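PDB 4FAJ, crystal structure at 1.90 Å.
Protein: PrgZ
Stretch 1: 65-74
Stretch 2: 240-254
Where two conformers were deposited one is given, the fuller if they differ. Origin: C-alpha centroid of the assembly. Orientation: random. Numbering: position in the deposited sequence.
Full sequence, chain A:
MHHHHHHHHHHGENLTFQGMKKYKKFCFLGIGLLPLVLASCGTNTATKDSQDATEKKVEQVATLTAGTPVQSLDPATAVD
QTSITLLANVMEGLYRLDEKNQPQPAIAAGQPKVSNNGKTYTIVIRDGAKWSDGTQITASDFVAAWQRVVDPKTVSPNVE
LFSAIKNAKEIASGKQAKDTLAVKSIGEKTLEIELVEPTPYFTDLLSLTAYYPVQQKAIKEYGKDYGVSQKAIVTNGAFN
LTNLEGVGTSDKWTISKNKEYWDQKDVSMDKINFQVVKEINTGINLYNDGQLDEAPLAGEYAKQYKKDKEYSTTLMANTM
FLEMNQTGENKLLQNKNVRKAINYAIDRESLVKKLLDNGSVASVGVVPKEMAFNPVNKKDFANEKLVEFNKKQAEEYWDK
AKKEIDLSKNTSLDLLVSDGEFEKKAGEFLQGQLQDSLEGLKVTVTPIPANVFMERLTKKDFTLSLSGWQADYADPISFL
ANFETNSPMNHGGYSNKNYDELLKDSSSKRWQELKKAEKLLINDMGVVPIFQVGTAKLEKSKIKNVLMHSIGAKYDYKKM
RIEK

Stretch 1, residues 65-74: TAGTPVQSLD
Stretch 2, residues 240-254: NLTNLEGVGTSDKWT

A single direct hydrogen bond joins these two stretches of PrgZ, and two water bridges supplement it; 529 Å² is buried between them, and the other direct contacts are packing, with one methyl group set squarely over an indole. That methyl, Val70 CG2, lies 3.7 Å from the centroid of the six-membered ring of Trp253, 11° off the ring normal, in a CH-pi contact.

Stretch 1 leaves a strand at Ala66 and runs on as loop, with Pro69 (phi/psi -63/160) and Val70 (-64/136) extended before Gln71 turns to -105/-33. In stretch 2, the strand that enters at Asn240 and the strand that resumes at Lys252 are paired through Thr254 N to Asn243 O (3.0 Å) and Asn243 N to Thr254 O (3.2 Å), and the segment between them loops out to meet stretch 1. Closest register is Gln71 with Gly248, their CA atoms 4.6 Å apart. Here Gly248 N donates to Val70 O at 2.7 Å with an N-H...O angle of 138°. Gly248 adopts 94/-16, where a CB would be jammed against the preceding carbonyl oxygen, so glycine suits the turn.

Two waters supplement this link. One accepts from Val70 N and donates to Ser250 O, with both of these atoms 2.8 Å from its oxygen. The other accepts from Gln71 NE2 (3.1 Å) and donates to Gly248 O (2.7 Å). Although the CA-to-CB bond of Gln71 points away, its m, m side chain (chi3 -54°) brings its end nearer to stretch 2, and Gln71 NE2 also donates to Pro69 O at 3.1 Å.

The CA-to-CB bond of Trp253 points toward stretch 1; the residue is buried, with chi1 56° (p) and chi2 94°. Val70, in the t rotamer, covers one face; Thr68 O approaches the ring edge, 3.5 Å from Trp253 CH2, while Ala66 CB packs 3.6 Å from that same CH2 atom. The compact ring of Pro69 fits against the loop, its CB 3.4 Å from Ser250 O and 3.8 Å from Gly248 C.

Branched aliphatic side chains continue the apolar surface. Val70 CG2 also meets Leu244 CD1 at 4.0 Å. Leu73 (m, t) packs among three partners: its CD1 is 3.6 Å from Val247 CG2, and its CD2 is 4.0 Å from Leu241 CD2 and 4.1 Å from Leu244 CD1. Leu241 is t, p and Leu244 t, t. Val247 (t) has its CB sideways, yet its CG1 comes within 3.2 Å of Gln71 O.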

# COMPACT_ATOMS: atom_id res chain seq x y z
N THR A 65 1.20 4.43 -17.43
CA THR A 65 2.31 4.93 -16.64
C THR A 65 2.37 4.29 -15.26
O THR A 65 1.39 3.74 -14.76
CB THR A 65 2.25 6.46 -16.49
OG1 THR A 65 1.09 6.84 -15.75
CG2 THR A 65 2.21 7.13 -17.85
N ALA A 66 3.54 4.40 -14.65
CA ALA A 66 3.82 3.86 -13.33
C ALA A 66 4.73 4.86 -12.62
O ALA A 66 5.43 5.63 -13.28
CB ALA A 66 4.52 2.50 -13.45
N GLY A 67 4.73 4.83 -11.29
CA GLY A 67 5.51 5.79 -10.49
C GLY A 67 6.92 5.33 -10.14
O GLY A 67 7.80 6.15 -9.89
N THR A 68 7.14 4.00 -10.12
CA THR A 68 8.45 3.42 -9.81
C THR A 68 8.65 2.15 -10.62
O THR A 68 7.69 1.63 -11.17
CB THR A 68 8.59 3.03 -8.31
OG1 THR A 68 7.84 1.83 -8.06
CG2 THR A 68 8.14 4.15 -7.35
N PRO A 69 9.90 1.63 -10.67
CA PRO A 69 10.08 0.28 -11.22
C PRO A 69 9.37 -0.77 -10.37
O PRO A 69 9.04 -0.51 -9.21
CB PRO A 69 11.59 0.07 -11.16
CG PRO A 69 12.17 1.50 -11.11
CD PRO A 69 11.18 2.23 -10.28
N VAL A 70 9.12 -1.93 -10.96
CA VAL A 70 8.58 -3.06 -10.22
C VAL A 70 9.61 -3.48 -9.19
O VAL A 70 10.79 -3.52 -9.50
CB VAL A 70 8.28 -4.22 -11.18
CG1 VAL A 70 8.02 -5.51 -10.41
CG2 VAL A 70 7.07 -3.86 -12.07
N GLN A 71 9.18 -3.75 -7.96
CA GLN A 71 10.07 -4.12 -6.87
C GLN A 71 10.03 -5.63 -6.52
O GLN A 71 11.05 -6.20 -6.15
CB GLN A 71 9.73 -3.33 -5.62
CG GLN A 71 9.78 -1.84 -5.80
CD GLN A 71 11.18 -1.36 -6.09
OE1 GLN A 71 12.10 -1.65 -5.34
NE2 GLN A 71 11.34 -0.62 -7.18
N SER A 72 8.86 -6.25 -6.67
CA SER A 72 8.69 -7.67 -6.39
C SER A 72 7.73 -8.33 -7.39
O SER A 72 6.76 -7.70 -7.84
CB SER A 72 8.19 -7.87 -4.95
OG SER A 72 7.86 -9.23 -4.70
N LEU A 73 8.01 -9.59 -7.73
CA LEU A 73 7.11 -10.43 -8.51
C LEU A 73 6.57 -11.60 -7.68
O LEU A 73 6.04 -12.57 -8.24
CB LEU A 73 7.83 -10.95 -9.75
CG LEU A 73 8.42 -9.92 -10.71
CD1 LEU A 73 9.21 -10.62 -11.81
CD2 LEU A 73 7.30 -9.08 -11.30
N ASP A 74 6.70 -11.51 -6.36
CA ASP A 74 6.32 -12.59 -5.44
C ASP A 74 5.25 -12.09 -4.46
O ASP A 74 5.52 -11.20 -3.64
CB ASP A 74 7.55 -13.09 -4.69
CG ASP A 74 7.26 -14.28 -3.77
OD1 ASP A 74 6.11 -14.75 -3.66
OD2 ASP A 74 8.23 -14.75 -3.13
N ASN A 240 -0.22 -12.17 -18.93
CA ASN A 240 1.08 -12.74 -18.61
C ASN A 240 2.12 -11.62 -18.62
O ASN A 240 1.97 -10.66 -19.35
CB ASN A 240 1.52 -13.76 -19.66
CG ASN A 240 0.72 -15.05 -19.62
OD1 ASN A 240 0.22 -15.45 -18.58
ND2 ASN A 240 0.64 -15.72 -20.77
N LEU A 241 3.16 -11.74 -17.82
CA LEU A 241 4.26 -10.77 -17.88
C LEU A 241 5.20 -11.23 -18.97
O LEU A 241 5.85 -12.27 -18.82
CB LEU A 241 4.98 -10.66 -16.54
CG LEU A 241 6.18 -9.69 -16.49
CD1 LEU A 241 5.73 -8.25 -16.69
CD2 LEU A 241 6.93 -9.84 -15.17
N THR A 242 5.25 -10.50 -20.08
CA THR A 242 6.01 -10.93 -21.27
C THR A 242 7.33 -10.16 -21.49
O THR A 242 8.19 -10.63 -22.23
CB THR A 242 5.14 -10.89 -22.56
OG1 THR A 242 4.49 -9.61 -22.67
CG2 THR A 242 4.07 -11.99 -22.52
N ASN A 243 7.49 -9.01 -20.85
CA ASN A 243 8.72 -8.22 -20.99
C ASN A 243 9.02 -7.44 -19.71
O ASN A 243 8.27 -6.54 -19.35
CB ASN A 243 8.58 -7.24 -22.17
CG ASN A 243 9.91 -6.70 -22.65
OD1 ASN A 243 10.88 -6.62 -21.90
ND2 ASN A 243 9.96 -6.31 -23.93
N LEU A 244 10.09 -7.81 -19.02
CA LEU A 244 10.56 -7.08 -17.83
C LEU A 244 12.02 -7.47 -17.62
O LEU A 244 12.31 -8.58 -17.17
CB LEU A 244 9.72 -7.41 -16.58
CG LEU A 244 9.84 -6.40 -15.43
CD1 LEU A 244 8.85 -6.70 -14.30
CD2 LEU A 244 11.21 -6.33 -14.85
N GLU A 245 12.92 -6.56 -17.94
CA GLU A 245 14.35 -6.89 -17.97
C GLU A 245 14.97 -7.09 -16.60
O GLU A 245 15.73 -8.04 -16.39
CB GLU A 245 15.13 -5.83 -18.75
CG GLU A 245 14.85 -5.85 -20.24
CD GLU A 245 15.92 -5.12 -21.04
OE1 GLU A 245 16.57 -4.21 -20.48
OE2 GLU A 245 16.09 -5.47 -22.22
N GLY A 246 14.66 -6.20 -15.66
CA GLY A 246 15.28 -6.23 -14.34
C GLY A 246 14.34 -5.78 -13.24
O GLY A 246 13.88 -4.64 -13.24
N VAL A 247 14.07 -6.67 -12.29
CA VAL A 247 13.25 -6.32 -11.14
C VAL A 247 14.01 -5.30 -10.30
O VAL A 247 15.18 -5.50 -10.00
CB VAL A 247 12.94 -7.54 -10.26
CG1 VAL A 247 12.18 -7.10 -8.99
CG2 VAL A 247 12.12 -8.57 -11.04
N GLY A 248 13.34 -4.22 -9.93
CA GLY A 248 13.95 -3.17 -9.13
C GLY A 248 14.54 -2.01 -9.92
O GLY A 248 14.79 -0.95 -9.34
N THR A 249 14.74 -2.19 -11.22
CA THR A 249 15.44 -1.20 -12.04
C THR A 249 14.79 -0.80 -13.37
O THR A 249 15.00 0.34 -13.80
CB THR A 249 16.89 -1.68 -12.34
OG1 THR A 249 16.85 -2.89 -13.09
CG2 THR A 249 17.66 -1.92 -11.04
N SER A 250 14.04 -1.69 -14.03
CA SER A 250 13.50 -1.41 -15.38
C SER A 250 12.42 -0.32 -15.36
O SER A 250 11.50 -0.37 -14.54
CB SER A 250 12.87 -2.67 -16.00
OG SER A 250 13.82 -3.56 -16.54
N ASP A 251 12.55 0.64 -16.28
CA ASP A 251 11.57 1.73 -16.42
C ASP A 251 10.44 1.38 -17.40
O ASP A 251 9.53 2.19 -17.59
CB ASP A 251 12.27 3.03 -16.85
CG ASP A 251 12.66 3.05 -18.33
OD1 ASP A 251 12.92 1.97 -18.90
OD2 ASP A 251 12.71 4.15 -18.92
N LYS A 252 10.50 0.19 -17.99
CA LYS A 252 9.49 -0.28 -18.95
C LYS A 252 9.15 -1.74 -18.71
O LYS A 252 10.03 -2.52 -18.38
CB LYS A 252 10.03 -0.21 -20.36
CG LYS A 252 10.28 1.14 -20.88
CD LYS A 252 10.76 1.04 -22.31
CE LYS A 252 10.85 2.40 -22.94
NZ LYS A 252 11.80 3.27 -22.23
N TRP A 253 7.89 -2.10 -18.90
CA TRP A 253 7.50 -3.50 -18.99
C TRP A 253 6.22 -3.67 -19.80
O TRP A 253 5.48 -2.70 -20.04
CB TRP A 253 7.40 -4.15 -17.60
CG TRP A 253 6.48 -3.49 -16.65
CD1 TRP A 253 5.18 -3.80 -16.42
CD2 TRP A 253 6.80 -2.41 -15.78
NE1 TRP A 253 4.65 -2.97 -15.46
CE2 TRP A 253 5.63 -2.10 -15.05
CE3 TRP A 253 7.96 -1.66 -15.54
CZ2 TRP A 253 5.58 -1.08 -14.10
CZ3 TRP A 253 7.91 -0.64 -14.60
CH2 TRP A 253 6.73 -0.37 -13.89
N THR A 254 5.98 -4.90 -20.23
CA THR A 254 4.80 -5.23 -21.04
C THR A 254 4.11 -6.49 -20.51
O THR A 254 4.78 -7.46 -20.12
CB THR A 254 5.19 -5.48 -22.53
OG1 THR A 254 5.77 -4.29 -23.10
CG2 THR A 254 3.97 -5.91 -23.35
O HOH W 1 10.27 -2.59 -13.43
O HOH W 2 13.88 1.10 -7.88